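Local coordinates for protein nucleoside diphosphate kinase (Aquifex aeolicus, PDB 3ZTP) that probably transfers the gamma phosphate of ATP to nucleoside diphosphates through a phosphohistidine intermediate, supplying the cell with the other nucleoside triphosphates, at residues P44-E49 / I132-S137. Residues are numbered along the deposited sequence; the frame is centred on the assembly and turned at random. Where two conformers were deposited one is given.
Sequences PEKAGE and ICFIFS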
loop_
_atom_site.group_PDB
_atom_site.type_symbol
_atom_site.label_atom_id
_atom_site.label_comp_id
_atom_site.label_asym_id
_atom_site.label_seq_id
_atom_site.Cartn_x
_atom_site.Cartn_y
_atom_site.Cartn_z
ATOM N N PRO A 44 13.459 -2.007 -12.102
ATOM C CA PRO A 44 14.505 -2.983 -12.380
ATOM C C PRO A 44 15.229 -3.437 -11.109
ATOM O O PRO A 44 15.542 -4.619 -10.962
ATOM C CB PRO A 44 15.434 -2.220 -13.344
ATOM C CG PRO A 44 14.514 -1.280 -14.069
ATOM C CD PRO A 44 13.536 -0.837 -12.990
ATOM N N GLU A 45 15.468 -2.527 -10.182
ATOM C CA GLU A 45 16.141 -2.872 -8.960
ATOM C C GLU A 45 15.338 -3.890 -8.138
ATOM O O GLU A 45 15.886 -4.876 -7.641
ATOM C CB GLU A 45 16.377 -1.592 -8.165
ATOM C CG GLU A 45 17.307 -0.553 -8.858
ATOM C CD GLU A 45 16.792 0.032 -10.204
ATOM O OE1 GLU A 45 15.602 0.425 -10.348
ATOM O OE2 GLU A 45 17.624 0.125 -11.135
ATOM N N LYS A 46 14.042 -3.649 -8.009
ATOM C CA LYS A 46 13.169 -4.546 -7.227
ATOM C C LYS A 46 13.021 -5.908 -7.905
ATOM O O LYS A 46 13.024 -6.933 -7.228
ATOM C CB LYS A 46 11.796 -3.915 -6.930
ATOM C CG LYS A 46 11.810 -2.755 -5.940
ATOM C CD LYS A 46 12.118 -3.180 -4.541
ATOM C CE LYS A 46 12.110 -1.976 -3.603
ATOM N NZ LYS A 46 12.635 -2.423 -2.314
ATOM N N ALA A 47 12.874 -5.936 -9.235
ATOM C CA ALA A 47 12.841 -7.217 -9.925
ATOM C C ALA A 47 14.132 -8.006 -9.691
ATOM O O ALA A 47 14.102 -9.220 -9.475
ATOM C CB ALA A 47 12.624 -7.005 -11.396
ATOM N N GLY A 48 15.264 -7.317 -9.714
ATOM C CA GLY A 48 16.545 -7.953 -9.448
ATOM C C GLY A 48 16.662 -8.543 -8.047
ATOM O O GLY A 48 17.218 -9.642 -7.854
ATOM N N GLU A 49 16.141 -7.814 -7.059
ATOM C CA GLU A 49 16.116 -8.307 -5.691
ATOM C C GLU A 49 15.176 -9.495 -5.538
ATOM O O GLU A 49 15.499 -10.452 -4.849
ATOM C CB GLU A 49 15.677 -7.195 -4.736
ATOM C CG GLU A 49 16.709 -6.086 -4.592
ATOM C CD GLU A 49 16.231 -4.932 -3.720
ATOM O OE1 GLU A 49 15.097 -4.959 -3.192
ATOM O OE2 GLU A 49 17.043 -3.993 -3.548
ATOM N N ILE A 132 6.379 -14.105 -1.055
ATOM C CA ILE A 132 5.154 -13.486 -0.536
ATOM C C ILE A 132 5.506 -12.218 0.219
ATOM O O ILE A 132 4.883 -11.188 -0.033
ATOM C CB ILE A 132 4.385 -14.465 0.337
ATOM C CG1 ILE A 132 3.805 -15.581 -0.534
ATOM C CG2 ILE A 132 3.282 -13.743 1.085
ATOM C CD1 ILE A 132 3.218 -16.746 0.262
ATOM N N CYS A 133 6.476 -12.265 1.127
ATOM C CA CYS A 133 6.870 -11.077 1.877
ATOM C C CYS A 133 7.464 -9.997 0.980
ATOM O O CYS A 133 7.383 -8.802 1.294
ATOM C CB CYS A 133 7.867 -11.454 2.969
ATOM S SG CYS A 133 7.098 -12.314 4.363
ATOM N N PHE A 134 8.074 -10.378 -0.123
ATOM C CA PHE A 134 8.635 -9.364 -0.986
ATOM C C PHE A 134 7.536 -8.472 -1.562
ATOM O O PHE A 134 7.730 -7.263 -1.740
ATOM C CB PHE A 134 9.455 -9.968 -2.122
ATOM C CG PHE A 134 10.402 -8.990 -2.734
ATOM C CD1 PHE A 134 10.019 -8.120 -3.734
ATOM C CD2 PHE A 134 11.670 -8.889 -2.224
ATOM C CE1 PHE A 134 10.913 -7.185 -4.247
ATOM C CE2 PHE A 134 12.574 -7.960 -2.739
ATOM C CZ PHE A 134 12.181 -7.103 -3.742
ATOM N N ILE A 135 6.388 -9.059 -1.877
ATOM C CA ILE A 135 5.323 -8.363 -2.587
ATOM C C ILE A 135 4.230 -7.836 -1.656
ATOM O O ILE A 135 3.694 -6.761 -1.881
ATOM C CB ILE A 135 4.676 -9.318 -3.631
ATOM C CG1 ILE A 135 5.736 -9.849 -4.606
ATOM C CG2 ILE A 135 3.525 -8.633 -4.375
ATOM C CD1 ILE A 135 6.527 -8.768 -5.341
ATOM N N PHE A 136 3.901 -8.616 -0.625
ATOM C CA PHE A 136 2.753 -8.342 0.238
ATOM C C PHE A 136 3.139 -8.342 1.697
ATOM O O PHE A 136 3.738 -9.307 2.168
ATOM C CB PHE A 136 1.672 -9.442 0.082
ATOM C CG PHE A 136 0.999 -9.477 -1.262
ATOM C CD1 PHE A 136 0.117 -8.491 -1.643
ATOM C CD2 PHE A 136 1.269 -10.505 -2.129
ATOM C CE1 PHE A 136 -0.510 -8.547 -2.881
ATOM C CE2 PHE A 136 0.615 -10.596 -3.354
ATOM C CZ PHE A 136 -0.244 -9.611 -3.732
ATOM N N SER A 137 2.710 -7.325 2.432
ATOM C CA SER A 137 2.821 -7.379 3.887
ATOM C C SER A 137 1.695 -8.225 4.457
ATOM O O SER A 137 0.680 -8.510 3.792
ATOM C CB SER A 137 2.703 -5.992 4.489
ATOM O OG SER A 137 1.377 -5.529 4.379
#
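Phe134 reaches from helix 125-135 to helix 44-50 and sets the far end of its ring against Lys46 and Glu49, which lie one turn apart. Its CZ lies 3.6 Å from Glu49 CB and an equal 3.6 Å from the backbone oxygen Lys46 O, both approached obliquely. Lys46 adds its CD methylene, 4.0 Å from Phe134 CZ. On the Glu49 side the carboxylate stands nearly upright to the ring, their planes 83° apart, and OE1 comes within 3.7 Å of Phe134 CZ. The CB of Phe134 already points toward helix 44-50, and with CG anti to the backbone N (chi1 -161°) the ring continues in that direction, although the CA atoms of Glu49 and Phe134, the nearest pair across the two segments, are 8.9 Å apart. In the ferredoxin-like alpha/beta fold of the nucleoside diphosphate kinases, helix 125-135 packs on the antiparallel sheet through Ile132 and Ile135, and Phe134 links it to helix 44-50. With the ring cut back to an alanine here, Glu49 CB and Lys46 CD would probably lose their aromatic partner and a gap would be likely to open between the helices. Leu139 of the second subunit also packs on the ring. A bend at chi2 (-70°) turns the Lys46 chain past the ring; its NZ makes hydrogen bonds to Ile141 O and Gly138 O of the second subunit and a long salt bridge with Glu49 OE1. Beside Phe134, Cys133 forms a disulfide with Cys133 of that second subunit, and Tyr130 OH hydrogen-bonds Glu49 O, a further tie between the two helices.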